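Local coordinates for translocator protein BipD (Burkholderia pseudomallei, PDB 3NFT), which is required for invasion of epithelial cells and survival within host cells, and probably regulates secretion of the effectors BipB and BipC and their insertion into the target membrane, at residues I51-S56 / D69-N74; L57-R62 / K160-I165. One frame throughout, in Å; residues are numbered along the deposited sequence.

Interaction 1: I51-S56 / D69-N74; sequences IDEFAS and DGRRAN
Glu53, on helix 41-56, meets Arg71 and Asn74 in a polar surface contact inside a helical hairpin. Its arms are helices 41-56 and 76-103; a small antiparallel β-hairpin, 61-63 with 66-68, joins them, and residues 69-74 are the strand-to-helix connection that runs back past the first arm. Much of the contact comes together on one oxygen, Glu53 OE2. The Glu53 side chain leaves its helix with CG anti to the backbone N (chi1 -167°) and bends at chi2, which carries the carboxylate to the returning chain. There the backbone N of Asn74 donates to Glu53 OE2 at 2.8 Å in a nearly straight bond. Arg71 reaches the same oxygen with NH1, 3.1 Å from Glu53 OE2, in a salt bridge that lies in the guanidinium plane. Neither donor lies in the carboxylate plane: they approach OE2 from opposite faces, and the Glu53 and Arg71 side chains cross at about a right angle. The aliphatic part of Arg71 is extended and runs past Ser56, with Arg71 CD 3.5 Å from Ser56 O. Beside this polar group, Glu53 CG packs 4.2 Å from Ala73 CB. Asn74 turns its side-chain end away from Glu53 and uses OD1 on Thr76 OG1, at the entry to helix 76-103, so this residue serves both arms of the hairpin. A water adds a lighter link, giving one proton to Arg72 O at 2.7 Å and a weak bond to Glu53 OE2 at 3.5 Å.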
loop_
_atom_site.group_PDB
_atom_site.type_symbol
_atom_site.label_atom_id
_atom_site.label_comp_id
_atom_site.label_asym_id
_atom_site.label_seq_id
_atom_site.Cartn_x
_atom_site.Cartn_y
_atom_site.Cartn_z
ATOM N N ILE A 51 33.213 -7.590 12.035
ATOM C CA ILE A 51 33.263 -9.051 12.069
ATOM C C ILE A 51 34.704 -9.580 11.957
ATOM O O ILE A 51 35.125 -10.449 12.715
ATOM C CB ILE A 51 32.368 -9.684 10.998
ATOM C CG1 ILE A 51 30.909 -9.375 11.284
ATOM C CG2 ILE A 51 32.630 -11.187 10.912
ATOM C CD1 ILE A 51 29.934 -9.715 10.166
ATOM N N ASP A 52 35.477 -9.015 11.041
ATOM C CA ASP A 52 36.869 -9.407 10.934
ATOM C C ASP A 52 37.684 -9.086 12.177
ATOM O O ASP A 52 38.539 -9.869 12.578
ATOM C CB ASP A 52 37.553 -8.759 9.735
ATOM C CG ASP A 52 37.082 -9.313 8.383
ATOM O OD1 ASP A 52 36.402 -10.359 8.308
ATOM O OD2 ASP A 52 37.305 -8.619 7.401
ATOM N N GLU A 53 37.387 -7.948 12.818
ATOM C CA GLU A 53 38.080 -7.585 14.048
ATOM C C GLU A 53 37.786 -8.593 15.144
ATOM O O GLU A 53 38.683 -9.042 15.848
ATOM C CB GLU A 53 37.677 -6.194 14.516
ATOM C CG GLU A 53 38.568 -5.644 15.600
ATOM C CD GLU A 53 39.992 -5.355 15.173
ATOM O OE1 GLU A 53 40.212 -5.194 13.939
ATOM O OE2 GLU A 53 40.905 -5.308 16.023
ATOM N N PHE A 54 36.512 -8.944 15.271
ATOM C CA PHE A 54 36.087 -9.943 16.261
ATOM C C PHE A 54 36.754 -11.279 15.998
ATOM O O PHE A 54 37.249 -11.967 16.898
ATOM C CB PHE A 54 34.574 -10.057 16.197
ATOM C CG PHE A 54 33.952 -10.885 17.303
ATOM C CD1 PHE A 54 33.453 -10.258 18.448
ATOM C CD2 PHE A 54 33.816 -12.254 17.173
ATOM C CE1 PHE A 54 32.843 -10.993 19.440
ATOM C CE2 PHE A 54 33.224 -12.993 18.195
ATOM C CZ PHE A 54 32.727 -12.333 19.328
ATOM N N ALA A 55 36.752 -11.685 14.743
ATOM C CA ALA A 55 37.349 -12.954 14.352
ATOM C C ALA A 55 38.831 -13.012 14.684
ATOM O O ALA A 55 39.365 -14.086 15.029
ATOM C CB ALA A 55 37.151 -13.188 12.830
ATOM N N SER A 56 39.504 -11.868 14.558
ATOM C CA SER A 56 40.946 -11.782 14.781
ATOM C C SER A 56 41.359 -11.895 16.252
ATOM O O SER A 56 42.515 -12.152 16.562
ATOM C CB SER A 56 41.499 -10.495 14.174
ATOM O OG SER A 56 41.301 -9.382 15.010
ATOM N N ASP A 69 51.579 -13.999 23.074
ATOM C CA ASP A 69 50.578 -13.054 23.552
ATOM C C ASP A 69 49.330 -13.202 22.691
ATOM O O ASP A 69 49.389 -13.568 21.514
ATOM C CB ASP A 69 51.098 -11.606 23.501
ATOM C CG ASP A 69 52.047 -11.277 24.655
ATOM O OD1 ASP A 69 51.620 -11.206 25.836
ATOM O OD2 ASP A 69 53.230 -11.029 24.373
ATOM N N GLY A 70 48.182 -12.935 23.285
ATOM C CA GLY A 70 46.946 -12.941 22.527
ATOM C C GLY A 70 46.866 -11.719 21.617
ATOM O O GLY A 70 47.804 -10.920 21.557
ATOM N N ARG A 71 45.754 -11.579 20.921
ATOM C CA ARG A 71 45.453 -10.383 20.152
ATOM C C ARG A 71 44.137 -9.820 20.662
ATOM O O ARG A 71 43.159 -10.555 20.759
ATOM C CB ARG A 71 45.333 -10.679 18.657
ATOM C CG ARG A 71 45.051 -9.421 17.854
ATOM C CD ARG A 71 44.927 -9.654 16.360
ATOM N NE ARG A 71 45.111 -8.405 15.625
ATOM C CZ ARG A 71 44.202 -7.453 15.443
ATOM N NH1 ARG A 71 42.985 -7.540 15.964
ATOM N NH2 ARG A 71 44.533 -6.372 14.735
ATOM N N ARG A 72 44.154 -8.548 21.039
ATOM C CA ARG A 72 42.974 -7.820 21.507
ATOM C C ARG A 72 42.331 -7.059 20.351
ATOM O O ARG A 72 42.959 -6.841 19.308
ATOM C CB ARG A 72 43.369 -6.896 22.646
ATOM C CG ARG A 72 43.824 -7.716 23.881
ATOM C CD ARG A 72 44.567 -6.925 24.850
ATOM N NE ARG A 72 45.413 -7.713 25.768
ATOM C CZ ARG A 72 45.365 -7.712 27.092
ATOM N NH1 ARG A 72 44.494 -6.955 27.762
ATOM N NH2 ARG A 72 46.227 -8.475 27.760
ATOM N N ALA A 73 41.091 -6.623 20.560
ATOM C CA ALA A 73 40.293 -5.980 19.553
ATOM C C ALA A 73 40.417 -4.462 19.589
ATOM O O ALA A 73 40.308 -3.849 20.650
ATOM C CB ALA A 73 38.785 -6.387 19.745
ATOM N N ASN A 74 40.538 -3.841 18.418
ATOM C CA ASN A 74 40.395 -2.402 18.230
ATOM C C ASN A 74 38.906 -2.139 18.188
ATOM O O ASN A 74 38.230 -2.365 17.189
ATOM C CB ASN A 74 41.098 -1.943 16.927
ATOM C CG ASN A 74 40.897 -0.488 16.626
ATOM O OD1 ASN A 74 40.216 0.222 17.369
ATOM N ND2 ASN A 74 41.497 -0.009 15.496
HETATM O O HOH W 1 44.046 -5.160 17.492
#

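Interaction 2: L57-R62 / K160-I165; sequences LRLPDR and KLQDYI
Leu59 and Pro60 pack against Leu161, Gln162 and Ile165, mostly through apolar carbons. Leu59 divides its two methyls: CD2 touches Leu161 CD1 at 3.7 Å, while CD1 lies 4.2 Å from Ile165 CD1, and the leucine crosses both partners at about a right angle. Pro60 sets its ring against the isoleucine, CG 3.7 Å from Ile165 CG2, the branch that stands anti to the backbone N. The aliphatic part of Gln162 touches both residues, its CG 3.8 Å from Leu59 CD2 and 4.0 Å from Pro60 CD. Extended beyond CG (chi2 -176°), Gln162 brings its amide up beside the backbone of Arg58 and the side chain of Leu57, with NE2 3.9 Å from Leu57 CD2. Although Gln162 NE2 is 3.2 Å from Arg58 O, the angle is too poor for a hydrogen bond. Gln162 NE2 is instead held by Met158 O and Arg71 O, which fixes the buried amide and with it the chain that the leucine and proline lean on. Further out, Pro60 O accepts a hydrogen bond from Tyr247 OH, and Leu59 also rests on Trp250, both from helix 244-295. Leu161 meets Ile180 of helix 177-189, and the contact seats the chain leading into the β-hairpin 61-63/66-68 on the 3-10 turn after helix 121-160 and on the first residue of strand 165-168, at one end of the predicted coiled coil.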
loop_
_atom_site.group_PDB
_atom_site.type_symbol
_atom_site.label_atom_id
_atom_site.label_comp_id
_atom_site.label_asym_id
_atom_site.label_seq_id
_atom_site.Cartn_x
_atom_site.Cartn_y
_atom_site.Cartn_z
ATOM N N LEU A 57 40.419 -11.655 17.168
ATOM C CA LEU A 57 40.748 -11.741 18.574
ATOM C C LEU A 57 41.236 -13.157 18.920
ATOM O O LEU A 57 40.664 -14.141 18.442
ATOM C CB LEU A 57 39.542 -11.303 19.410
ATOM C CG LEU A 57 39.815 -11.025 20.876
ATOM C CD1 LEU A 57 38.993 -9.889 21.357
ATOM C CD2 LEU A 57 39.532 -12.317 21.654
ATOM N N ARG A 58 42.309 -13.239 19.700
ATOM C CA ARG A 58 42.868 -14.497 20.146
ATOM C C ARG A 58 43.382 -14.403 21.535
ATOM O O ARG A 58 44.025 -13.418 21.893
ATOM C CB ARG A 58 44.049 -14.871 19.269
ATOM C CG ARG A 58 43.615 -15.266 17.964
ATOM C CD ARG A 58 44.698 -15.927 17.306
ATOM N NE ARG A 58 44.275 -16.441 16.035
ATOM C CZ ARG A 58 45.114 -17.096 15.240
ATOM N NH1 ARG A 58 46.351 -17.342 15.664
ATOM N NH2 ARG A 58 44.686 -17.564 14.089
ATOM N N LEU A 59 43.099 -15.441 22.324
ATOM C CA LEU A 59 43.646 -15.517 23.659
ATOM C C LEU A 59 45.123 -15.904 23.622
ATOM O O LEU A 59 45.602 -16.449 22.628
ATOM C CB LEU A 59 42.851 -16.528 24.515
ATOM C CG LEU A 59 41.372 -16.192 24.741
ATOM C CD1 LEU A 59 40.756 -17.066 25.841
ATOM C CD2 LEU A 59 41.067 -14.760 25.048
ATOM N N PRO A 60 45.859 -15.643 24.717
ATOM C CA PRO A 60 47.222 -16.131 24.813
ATOM C C PRO A 60 47.297 -17.655 24.662
ATOM O O PRO A 60 46.292 -18.342 24.819
ATOM C CB PRO A 60 47.660 -15.687 26.218
ATOM C CG PRO A 60 46.664 -14.692 26.673
ATOM C CD PRO A 60 45.425 -14.946 25.939
ATOM N N ASP A 61 48.461 -18.174 24.306
ATOM C CA ASP A 61 48.636 -19.590 24.167
ATOM C C ASP A 61 50.099 -19.918 24.408
ATOM O O ASP A 61 50.919 -19.022 24.642
ATOM C CB ASP A 61 48.157 -20.032 22.769
ATOM C CG ASP A 61 47.623 -21.469 22.737
ATOM O OD1 ASP A 61 47.901 -22.265 23.669
ATOM O OD2 ASP A 61 46.924 -21.806 21.752
ATOM N N ARG A 62 50.401 -21.210 24.406
ATOM C CA ARG A 62 51.751 -21.711 24.463
ATOM C C ARG A 62 51.856 -22.675 23.288
ATOM O O ARG A 62 51.190 -23.707 23.265
ATOM C CB ARG A 62 51.985 -22.430 25.791
ATOM C CG ARG A 62 53.390 -22.926 26.012
ATOM C CD ARG A 62 54.196 -21.920 26.781
ATOM N NE ARG A 62 53.956 -21.962 28.228
ATOM C CZ ARG A 62 54.674 -21.262 29.102
ATOM N NH1 ARG A 62 55.660 -20.479 28.678
ATOM N NH2 ARG A 62 54.424 -21.341 30.399
ATOM N N LYS A 160 39.895 -7.550 27.493
ATOM C CA LYS A 160 40.210 -7.282 28.891
ATOM C C LYS A 160 40.606 -8.530 29.658
ATOM O O LYS A 160 41.524 -8.495 30.485
ATOM C CB LYS A 160 39.013 -6.630 29.585
ATOM C CG LYS A 160 38.770 -5.212 29.209
ATOM C CD LYS A 160 37.568 -4.638 29.952
ATOM C CE LYS A 160 37.640 -3.138 30.070
ATOM N NZ LYS A 160 37.688 -2.454 28.750
ATOM N N LEU A 161 39.954 -9.656 29.361
ATOM C CA LEU A 161 40.184 -10.871 30.141
ATOM C C LEU A 161 41.571 -11.431 29.963
ATOM O O LEU A 161 42.064 -12.161 30.790
ATOM C CB LEU A 161 39.120 -11.935 29.865
ATOM C CG LEU A 161 39.072 -12.631 28.500
ATOM C CD1 LEU A 161 40.118 -13.743 28.443
ATOM C CD2 LEU A 161 37.658 -13.219 28.230
ATOM N N GLN A 162 42.235 -11.031 28.869
ATOM C CA GLN A 162 43.583 -11.510 28.574
ATOM C C GLN A 162 44.594 -11.037 29.623
ATOM O O GLN A 162 45.662 -11.633 29.757
ATOM C CB GLN A 162 43.989 -11.081 27.158
ATOM C CG GLN A 162 43.097 -11.713 26.129
ATOM C CD GLN A 162 43.536 -11.399 24.705
ATOM O OE1 GLN A 162 44.726 -11.260 24.435
ATOM N NE2 GLN A 162 42.569 -11.269 23.812
ATOM N N ASP A 163 44.248 -9.987 30.364
ATOM C CA ASP A 163 45.126 -9.518 31.432
ATOM C C ASP A 163 45.218 -10.550 32.547
ATOM O O ASP A 163 46.115 -10.482 33.400
ATOM C CB ASP A 163 44.607 -8.235 32.056
ATOM C CG ASP A 163 44.823 -7.000 31.210
ATOM O OD1 ASP A 163 44.306 -5.936 31.594
ATOM O OD2 ASP A 163 45.529 -7.062 30.201
ATOM N N TYR A 164 44.257 -11.470 32.567
ATOM C CA TYR A 164 44.168 -12.466 33.633
ATOM C C TYR A 164 44.653 -13.851 33.223
ATOM O O TYR A 164 44.452 -14.840 33.943
ATOM C CB TYR A 164 42.736 -12.489 34.168
ATOM C CG TYR A 164 42.354 -11.222 34.856
ATOM C CD1 TYR A 164 41.367 -10.399 34.342
ATOM C CD2 TYR A 164 42.986 -10.836 36.033
ATOM C CE1 TYR A 164 41.018 -9.202 34.978
ATOM C CE2 TYR A 164 42.642 -9.639 36.677
ATOM C CZ TYR A 164 41.669 -8.835 36.145
ATOM O OH TYR A 164 41.311 -7.662 36.792
ATOM N N ILE A 165 45.307 -13.939 32.059
ATOM C CA ILE A 165 45.940 -15.148 31.620
ATOM C C ILE A 165 47.402 -14.836 31.437
ATOM O O ILE A 165 47.748 -13.855 30.736
ATOM C CB ILE A 165 45.334 -15.629 30.283
ATOM C CG1 ILE A 165 43.832 -15.915 30.468
ATOM C CG2 ILE A 165 46.117 -16.801 29.717
ATOM C CD1 ILE A 165 43.076 -16.101 29.183
#

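How the interactions relate
Interactions 1 and 2 lie about 11 Å apart, centre to centre, and their segments alternate along the chain: residues 57-62 continue directly from 51-56, and 69-74 returns alongside them. Backbone pairing carries one into the other through a probable hydrogen bond from Arg71 N to Arg58 O, 2.7 Å. Arg71 O also lies 3.4 Å from Leu57 CG. A salt bridge of 2.7 Å between Arg72 NH1 and Asp163 OD2 ties the returning chain to the turn after helix 121-160. Interaction 1 therefore closes the N-terminal hairpin on itself at the surface, and interaction 2 seats it on the coiled-coil region, consistent with the intramolecular chaperone role of the N-terminal domain.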